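Local coordinates for alcohol dehydrogenase (Thermus sp., PDB 4CPD), which probably catalyses the NAD-dependent interconversion of alcohols with aldehydes or ketones, as a zinc-containing medium-chain dehydrogenase, at residues V32-C38 and K340-V345; G58-V62 and I148-I153. All coordinates share one frame; numbering follows the deposited sequence.

Contact 1. Residues V32-C38 and K340-V345; sequences VHLAGIC and KVLLVV. With ZN (zinc ion), chain E.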
ATOM      1  N   VAL A  32     -29.179  -2.423 -24.252  1.00 42.32           N
ATOM      2  CA  VAL A  32     -29.155  -2.853 -22.865  1.00 43.83           C
ATOM      3  C   VAL A  32     -30.336  -3.761 -22.551  1.00 47.40           C
ATOM      4  O   VAL A  32     -31.487  -3.430 -22.820  1.00 42.95           O
ATOM      5  CB  VAL A  32     -29.245  -1.687 -21.870  1.00 43.75           C
ATOM      6  CG1 VAL A  32     -29.101  -2.217 -20.441  1.00 41.25           C
ATOM      7  CG2 VAL A  32     -28.192  -0.617 -22.148  1.00 47.05           C
ATOM      8  N   HIS A  33     -30.024  -4.873 -21.902  1.00 52.91           N
ATOM      9  CA  HIS A  33     -31.003  -5.871 -21.447  1.00 49.33           C
ATOM     10  C   HIS A  33     -31.269  -5.708 -19.938  1.00 45.08           C
ATOM     11  O   HIS A  33     -32.408  -5.704 -19.504  1.00 44.03           O
ATOM     12  CB  HIS A  33     -30.385  -7.220 -21.766  1.00 53.50           C
ATOM     13  CG  HIS A  33     -31.283  -8.384 -21.571  1.00 61.72           C
ATOM     14  ND1 HIS A  33     -31.140  -9.262 -20.515  1.00 67.98           N
ATOM     15  CD2 HIS A  33     -32.297  -8.859 -22.325  1.00 71.99           C
ATOM     16  CE1 HIS A  33     -32.038 -10.225 -20.622  1.00 69.45           C
ATOM     17  NE2 HIS A  33     -32.759  -9.999 -21.708  1.00 73.22           N
ATOM     18  N   LEU A  34     -30.206  -5.577 -19.143  1.00 44.30           N
ATOM     19  CA  LEU A  34     -30.320  -5.360 -17.696  1.00 41.64           C
ATOM     20  C   LEU A  34     -29.427  -4.218 -17.318  1.00 40.74           C
ATOM     21  O   LEU A  34     -28.333  -4.047 -17.907  1.00 34.52           O
ATOM     22  CB  LEU A  34     -29.860  -6.577 -16.879  1.00 45.12           C
ATOM     23  CG  LEU A  34     -30.734  -7.815 -16.862  1.00 48.74           C
ATOM     24  CD1 LEU A  34     -29.970  -9.042 -16.373  1.00 51.13           C
ATOM     25  CD2 LEU A  34     -31.934  -7.533 -15.973  1.00 50.12           C
ATOM     26  N   ALA A  35     -29.882  -3.449 -16.319  1.00 37.76           N
ATOM     27  CA  ALA A  35     -29.144  -2.298 -15.834  1.00 34.90           C
ATOM     28  C   ALA A  35     -29.280  -2.248 -14.343  1.00 35.83           C
ATOM     29  O   ALA A  35     -30.350  -2.407 -13.820  1.00 35.05           O
ATOM     30  CB  ALA A  35     -29.640  -1.021 -16.472  1.00 33.47           C
ATOM     31  N   GLY A  36     -28.176  -2.043 -13.652  1.00 39.26           N
ATOM     32  CA  GLY A  36     -28.200  -2.072 -12.211  1.00 41.39           C
ATOM     33  C   GLY A  36     -28.337  -0.681 -11.634  1.00 44.65           C
ATOM     34  O   GLY A  36     -28.061   0.335 -12.311  1.00 46.78           O
ATOM     35  N   ILE A  37     -28.758  -0.667 -10.369  1.00 48.16           N
ATOM     36  CA  ILE A  37     -28.609   0.477  -9.475  1.00 46.31           C
ATOM     37  C   ILE A  37     -27.545   0.157  -8.429  1.00 47.46           C
ATOM     38  O   ILE A  37     -27.674  -0.819  -7.682  1.00 40.85           O
ATOM     39  CB  ILE A  37     -29.902   0.784  -8.748  1.00 44.43           C
ATOM     40  CG1 ILE A  37     -30.992   1.105  -9.775  1.00 46.14           C
ATOM     41  CG2 ILE A  37     -29.697   1.956  -7.805  1.00 47.69           C
ATOM     42  CD1 ILE A  37     -32.386   1.067  -9.189  1.00 45.07           C
ATOM     43  N   CYS A  38     -26.513   1.007  -8.397  1.00 51.79           N
ATOM     44  CA  CYS A  38     -25.300   0.798  -7.586  1.00 48.00           C
ATOM     45  C   CYS A  38     -25.327   1.734  -6.373  1.00 47.60           C
ATOM     46  O   CYS A  38     -25.987   2.775  -6.374  1.00 51.52           O
ATOM     47  CB  CYS A  38     -24.061   1.055  -8.463  1.00 44.44           C
ATOM     48  SG  CYS A  38     -22.470   0.925  -7.655  1.00 40.87           S
ATOM     49  N   LYS A 340     -30.129  -5.474  -3.717  1.00 54.14           N
ATOM     50  CA  LYS A 340     -29.635  -5.126  -5.022  1.00 52.99           C
ATOM     51  C   LYS A 340     -30.780  -5.116  -6.002  1.00 51.62           C
ATOM     52  O   LYS A 340     -31.548  -6.081  -6.076  1.00 53.01           O
ATOM     53  CB  LYS A 340     -28.582  -6.123  -5.488  1.00 56.48           C
ATOM     54  CG  LYS A 340     -27.936  -5.784  -6.836  1.00 59.61           C
ATOM     55  CD  LYS A 340     -27.102  -4.496  -6.782  1.00 57.85           C
ATOM     56  CE  LYS A 340     -26.390  -4.236  -8.094  1.00 59.01           C
ATOM     57  NZ  LYS A 340     -25.437  -3.113  -7.989  1.00 59.16           N
ATOM     58  N   VAL A 341     -30.871  -4.020  -6.753  1.00 49.90           N
ATOM     59  CA  VAL A 341     -31.913  -3.835  -7.749  1.00 47.05           C
ATOM     60  C   VAL A 341     -31.353  -3.939  -9.152  1.00 43.10           C
ATOM     61  O   VAL A 341     -30.367  -3.274  -9.503  1.00 44.98           O
ATOM     62  CB  VAL A 341     -32.598  -2.465  -7.618  1.00 47.10           C
ATOM     63  CG1 VAL A 341     -33.774  -2.377  -8.587  1.00 51.48           C
ATOM     64  CG2 VAL A 341     -33.098  -2.248  -6.204  1.00 48.15           C
ATOM     65  N   LEU A 342     -32.002  -4.760  -9.956  1.00 37.92           N
ATOM     66  CA  LEU A 342     -31.663  -4.888 -11.358  1.00 39.54           C
ATOM     67  C   LEU A 342     -32.871  -4.456 -12.177  1.00 38.15           C
ATOM     68  O   LEU A 342     -33.972  -4.851 -11.876  1.00 37.22           O
ATOM     69  CB  LEU A 342     -31.297  -6.340 -11.649  1.00 39.42           C
ATOM     70  CG  LEU A 342     -29.861  -6.618 -12.000  1.00 40.30           C
ATOM     71  CD1 LEU A 342     -28.904  -6.003 -11.021  1.00 41.74           C
ATOM     72  CD2 LEU A 342     -29.625  -8.121 -12.097  1.00 45.01           C
ATOM     73  N   LEU A 343     -32.656  -3.618 -13.182  1.00 38.76           N
ATOM     74  CA  LEU A 343     -33.739  -3.086 -14.012  1.00 38.63           C
ATOM     75  C   LEU A 343     -33.848  -3.881 -15.324  1.00 40.25           C
ATOM     76  O   LEU A 343     -32.882  -3.999 -16.077  1.00 38.00           O
ATOM     77  CB  LEU A 343     -33.492  -1.613 -14.324  1.00 40.33           C
ATOM     78  CG  LEU A 343     -33.967  -0.527 -13.337  1.00 44.36           C
ATOM     79  CD1 LEU A 343     -34.079  -1.009 -11.905  1.00 45.10           C
ATOM     80  CD2 LEU A 343     -33.056   0.700 -13.438  1.00 44.14           C
ATOM     81  N   VAL A 344     -35.032  -4.416 -15.598  1.00 41.89           N
ATOM     82  CA  VAL A 344     -35.273  -5.128 -16.835  1.00 42.48           C
ATOM     83  C   VAL A 344     -35.697  -4.125 -17.891  1.00 46.29           C
ATOM     84  O   VAL A 344     -36.691  -3.434 -17.716  1.00 49.45           O
ATOM     85  CB  VAL A 344     -36.382  -6.173 -16.703  1.00 40.02           C
ATOM     86  CG1 VAL A 344     -36.461  -6.981 -17.997  1.00 37.83           C
ATOM     87  CG2 VAL A 344     -36.124  -7.077 -15.504  1.00 41.05           C
ATOM     88  N   VAL A 345     -34.930  -4.032 -18.970  1.00 50.65           N
ATOM     89  CA  VAL A 345     -35.260  -3.115 -20.062  1.00 60.32           C
ATOM     90  C   VAL A 345     -35.778  -3.878 -21.285  1.00 68.31           C
ATOM     91  O   VAL A 345     -35.120  -4.794 -21.823  1.00 67.11           O
ATOM     92  CB  VAL A 345     -34.160  -2.026 -20.353  1.00 65.17           C
ATOM     93  CG1 VAL A 345     -32.908  -2.211 -19.514  1.00 64.07           C
ATOM     94  CG2 VAL A 345     -33.820  -1.900 -21.830  1.00 69.24           C
TER
HETATM   95 ZN    ZN E1200     -21.072   1.144  -9.396  1.00 44.04          ZN
HETATM   96  O   HOH W   1     -29.370  -1.595  -6.122  1.00 32.40           O
HETATM   97  O   HOH W   2     -18.940   2.298  -8.891  1.00 31.98           O

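Contact 2. Residues G58-V62 and I148-I153; sequences GHEFV and IFAGDI. With ZN (zinc ion), chain E.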
ATOM      1  N   GLY A  58     -26.737   5.736 -14.472  1.00 52.41           N
ATOM      2  CA  GLY A  58     -26.388   4.308 -14.431  1.00 45.56           C
ATOM      3  C   GLY A  58     -25.106   3.928 -15.161  1.00 47.64           C
ATOM      4  O   GLY A  58     -24.785   4.492 -16.220  1.00 47.49           O
ATOM      5  N   HIS A  59     -24.355   2.982 -14.583  1.00 43.23           N
ATOM      6  CA  HIS A  59     -23.111   2.506 -15.186  1.00 40.04           C
ATOM      7  C   HIS A  59     -22.944   0.983 -15.090  1.00 39.09           C
ATOM      8  O   HIS A  59     -21.864   0.451 -15.390  1.00 36.08           O
ATOM      9  CB  HIS A  59     -21.943   3.185 -14.491  1.00 39.89           C
ATOM     10  CG  HIS A  59     -22.026   3.094 -13.012  1.00 40.62           C
ATOM     11  ND1 HIS A  59     -22.569   4.103 -12.250  1.00 47.53           N
ATOM     12  CD2 HIS A  59     -21.706   2.094 -12.161  1.00 38.85           C
ATOM     13  CE1 HIS A  59     -22.552   3.737 -10.983  1.00 47.03           C
ATOM     14  NE2 HIS A  59     -22.041   2.519 -10.906  1.00 43.70           N
ATOM     15  N   GLU A  60     -23.999   0.292 -14.655  1.00 37.66           N
ATOM     16  CA  GLU A  60     -24.013  -1.152 -14.641  1.00 38.63           C
ATOM     17  C   GLU A  60     -24.924  -1.715 -15.760  1.00 38.48           C
ATOM     18  O   GLU A  60     -26.110  -1.405 -15.779  1.00 36.39           O
ATOM     19  CB  GLU A  60     -24.535  -1.617 -13.325  1.00 39.72           C
ATOM     20  CG  GLU A  60     -23.622  -1.413 -12.134  1.00 39.82           C
ATOM     21  CD  GLU A  60     -24.357  -1.797 -10.860  1.00 41.32           C
ATOM     22  OE1 GLU A  60     -25.299  -1.090 -10.470  1.00 41.65           O
ATOM     23  OE2 GLU A  60     -24.040  -2.820 -10.245  1.00 48.20           O
ATOM     24  N   PHE A  61     -24.359  -2.518 -16.676  1.00 36.16           N
ATOM     25  CA  PHE A  61     -25.130  -3.052 -17.782  1.00 38.59           C
ATOM     26  C   PHE A  61     -24.643  -4.379 -18.333  1.00 42.99           C
ATOM     27  O   PHE A  61     -23.466  -4.742 -18.231  1.00 44.70           O
ATOM     28  CB  PHE A  61     -25.120  -2.063 -18.923  1.00 38.86           C
ATOM     29  CG  PHE A  61     -23.794  -1.944 -19.608  1.00 36.02           C
ATOM     30  CD1 PHE A  61     -22.797  -1.185 -19.068  1.00 35.82           C
ATOM     31  CD2 PHE A  61     -23.558  -2.596 -20.785  1.00 36.71           C
ATOM     32  CE1 PHE A  61     -21.572  -1.083 -19.691  1.00 38.77           C
ATOM     33  CE2 PHE A  61     -22.340  -2.504 -21.428  1.00 38.10           C
ATOM     34  CZ  PHE A  61     -21.339  -1.754 -20.877  1.00 38.59           C
ATOM     35  N   VAL A  62     -25.585  -5.081 -18.941  1.00 44.56           N
ATOM     36  CA  VAL A  62     -25.300  -6.198 -19.842  1.00 45.11           C
ATOM     37  C   VAL A  62     -26.308  -6.122 -20.980  1.00 41.54           C
ATOM     38  O   VAL A  62     -27.472  -5.771 -20.767  1.00 38.36           O
ATOM     39  CB  VAL A  62     -25.397  -7.570 -19.111  1.00 44.22           C
ATOM     40  CG1 VAL A  62     -26.719  -7.692 -18.367  1.00 40.44           C
ATOM     41  CG2 VAL A  62     -25.161  -8.728 -20.090  1.00 41.42           C
ATOM     42  N   ILE A 148     -23.499  -9.406 -15.438  1.00 33.55           N
ATOM     43  CA  ILE A 148     -23.513  -7.955 -15.236  1.00 35.11           C
ATOM     44  C   ILE A 148     -22.569  -7.499 -14.116  1.00 31.76           C
ATOM     45  O   ILE A 148     -21.946  -6.457 -14.214  1.00 35.73           O
ATOM     46  CB  ILE A 148     -24.934  -7.403 -15.039  1.00 36.22           C
ATOM     47  CG1 ILE A 148     -24.899  -5.884 -14.893  1.00 37.35           C
ATOM     48  CG2 ILE A 148     -25.609  -8.020 -13.825  1.00 36.80           C
ATOM     49  CD1 ILE A 148     -26.256  -5.245 -15.056  1.00 40.76           C
ATOM     50  N   PHE A 149     -22.403  -8.324 -13.109  1.00 31.68           N
ATOM     51  CA  PHE A 149     -21.576  -7.989 -11.946  1.00 32.45           C
ATOM     52  C   PHE A 149     -20.086  -7.832 -12.243  1.00 33.67           C
ATOM     53  O   PHE A 149     -19.377  -7.060 -11.581  1.00 36.45           O
ATOM     54  CB  PHE A 149     -21.799  -9.016 -10.875  1.00 32.42           C
ATOM     55  CG  PHE A 149     -23.195  -9.003 -10.352  1.00 35.66           C
ATOM     56  CD1 PHE A 149     -24.201  -9.702 -10.972  1.00 35.79           C
ATOM     57  CD2 PHE A 149     -23.516  -8.209  -9.290  1.00 41.19           C
ATOM     58  CE1 PHE A 149     -25.502  -9.651 -10.494  1.00 37.47           C
ATOM     59  CE2 PHE A 149     -24.812  -8.162  -8.795  1.00 45.37           C
ATOM     60  CZ  PHE A 149     -25.810  -8.892  -9.400  1.00 39.39           C
ATOM     61  N   ALA A 150     -19.631  -8.503 -13.293  1.00 33.01           N
ATOM     62  CA  ALA A 150     -18.249  -8.388 -13.732  1.00 32.69           C
ATOM     63  C   ALA A 150     -17.852  -6.958 -14.094  1.00 35.98           C
ATOM     64  O   ALA A 150     -16.669  -6.590 -13.985  1.00 35.27           O
ATOM     65  CB  ALA A 150     -18.006  -9.304 -14.913  1.00 31.86           C
ATOM     66  N   GLY A 151     -18.829  -6.174 -14.543  1.00 37.68           N
ATOM     67  CA  GLY A 151     -18.553  -4.829 -14.993  1.00 41.57           C
ATOM     68  C   GLY A 151     -18.309  -3.825 -13.886  1.00 42.11           C
ATOM     69  O   GLY A 151     -17.701  -2.755 -14.156  1.00 42.77           O
ATOM     70  N   ASP A 152     -18.750  -4.152 -12.656  1.00 38.58           N
ATOM     71  CA  ASP A 152     -18.628  -3.173 -11.559  1.00 37.98           C
ATOM     72  C   ASP A 152     -18.371  -3.827 -10.217  1.00 35.02           C
ATOM     73  O   ASP A 152     -17.219  -4.028  -9.866  1.00 35.04           O
ATOM     74  CB  ASP A 152     -19.843  -2.228 -11.571  1.00 39.55           C
ATOM     75  CG  ASP A 152     -19.820  -1.217 -10.496  1.00 41.88           C
ATOM     76  OD1 ASP A 152     -18.917  -1.235  -9.637  1.00 47.86           O
ATOM     77  OD2 ASP A 152     -20.760  -0.403 -10.485  1.00 46.97           O
ATOM     78  N   ILE A 153     -19.405  -4.169  -9.469  1.00 35.50           N
ATOM     79  CA  ILE A 153     -19.187  -4.483  -8.047  1.00 39.00           C
ATOM     80  C   ILE A 153     -18.378  -5.775  -7.722  1.00 42.07           C
ATOM     81  O   ILE A 153     -17.686  -5.832  -6.709  1.00 38.52           O
ATOM     82  CB  ILE A 153     -20.488  -4.479  -7.255  1.00 40.23           C
ATOM     83  CG1 ILE A 153     -21.463  -5.505  -7.810  1.00 41.23           C
ATOM     84  CG2 ILE A 153     -21.135  -3.100  -7.276  1.00 41.96           C
ATOM     85  CD1 ILE A 153     -22.533  -5.834  -6.788  1.00 42.52           C
TER
HETATM   86 ZN    ZN E1200     -21.072   1.144  -9.396  1.00 44.04          ZN
HETATM   87  O   HOH W   2     -18.940   2.298  -8.891  1.00 31.98           O

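Contact 1. Residues V32-C38 and K340-V345
Ile37 and Val341 lie beside each other where strand 341-344 pairs antiparallel with the end of strand 28-37, in the sheet of the GroES-like domain; the short segments run at 149° to one another. Close to the backbone, CB of Ile37 sits 4.2 Å from O of Val341. CG1 turns opposite the carbonyl carbon (chi1 -60°), and the nearly straight continuation carries CD1 along the sheet face shared with Ala35 and Leu343. There CD1 meets CG1 of Val341, whose side chain points the same way, and CD1 of Leu343, which slants across it, each at 3.8 Å. Tyr330 and Phe333 of helix 326-334 also pack on Ile37. In the backbone, Ala35 and Leu343 form a hydrogen-bonded pair, with Leu343 N 2.7 Å from Ala35 O. At the zinc end the Lys340 side chain, bent at chi2 (66°), reaches across to strand 28-37: its NZ hydrogen-bonds Ile37 O at 3.2 Å from above the carbonyl plane, while Glu60 provides its salt bridge. Just past the paired residues, Cys38 leaves the sheet as the N-cap of helix 39-45, and its SG binds the zinc ion at 2.2 Å.

Contact 2. Residues G58-V62 and I148-I153
His59 and Asp152 meet at a zinc ion, in the site that corresponds to the catalytic zinc of medium-chain dehydrogenases. NE2 of His59 lies 2.3 Å from the metal and OD2 of Asp152 1.9 Å; Cys38 and a water complete the four ligands. The carboxylate comes to the edge of the imidazole, with OD2 3.2 Å from CD2 and near the ring plane, and the two flat groups are turned 48° apart. Asp152 also touches the bound NAD. In the next shell Glu60 lies against Asp152, its CG 3.5 Å from OD2. The two carboxylates are 68° apart and do not bond to each other; Glu60 OE2 is turned to Lys340. What brings Asp152 here is the turn 148-151, helical in its backbone angles and tightened by Gly151 N bonding to Ile148 O; Asp152, its N bonded to Phe149 O, follows at the N-cap position of helix 153-163. The turn is seated on strand 60-68 through Ile148. With CG1 opposite the backbone N (chi1 -178°), this side chain stretches over the strand, and its CD1 ends 3.7 Å from CA of Phe61. Behind it, CB of Ile148 rests 3.8 Å from CG1 of Val62.

Strands 28-37 and 60-68 are neighbours in one sheet, so contact 1 and contact 2, with centres about 9 Å apart, meet along a shared seam. At one end of it, His33 N lies 2.9 Å from Val62 O, a probable hydrogen bond, where His33 and Leu34 both face Val62 in a classic beta bulge. Toward the active site, Lys340 NZ and Glu60 OE2 form a 2.7 Å salt bridge that ties the C-terminal strand of contact 1 to the second shell of contact 2. The zinc ion joins the two directly: contact 1 supplies a cysteine sulfur, contact 2 an imidazole and a carboxylate, beside the bound NAD.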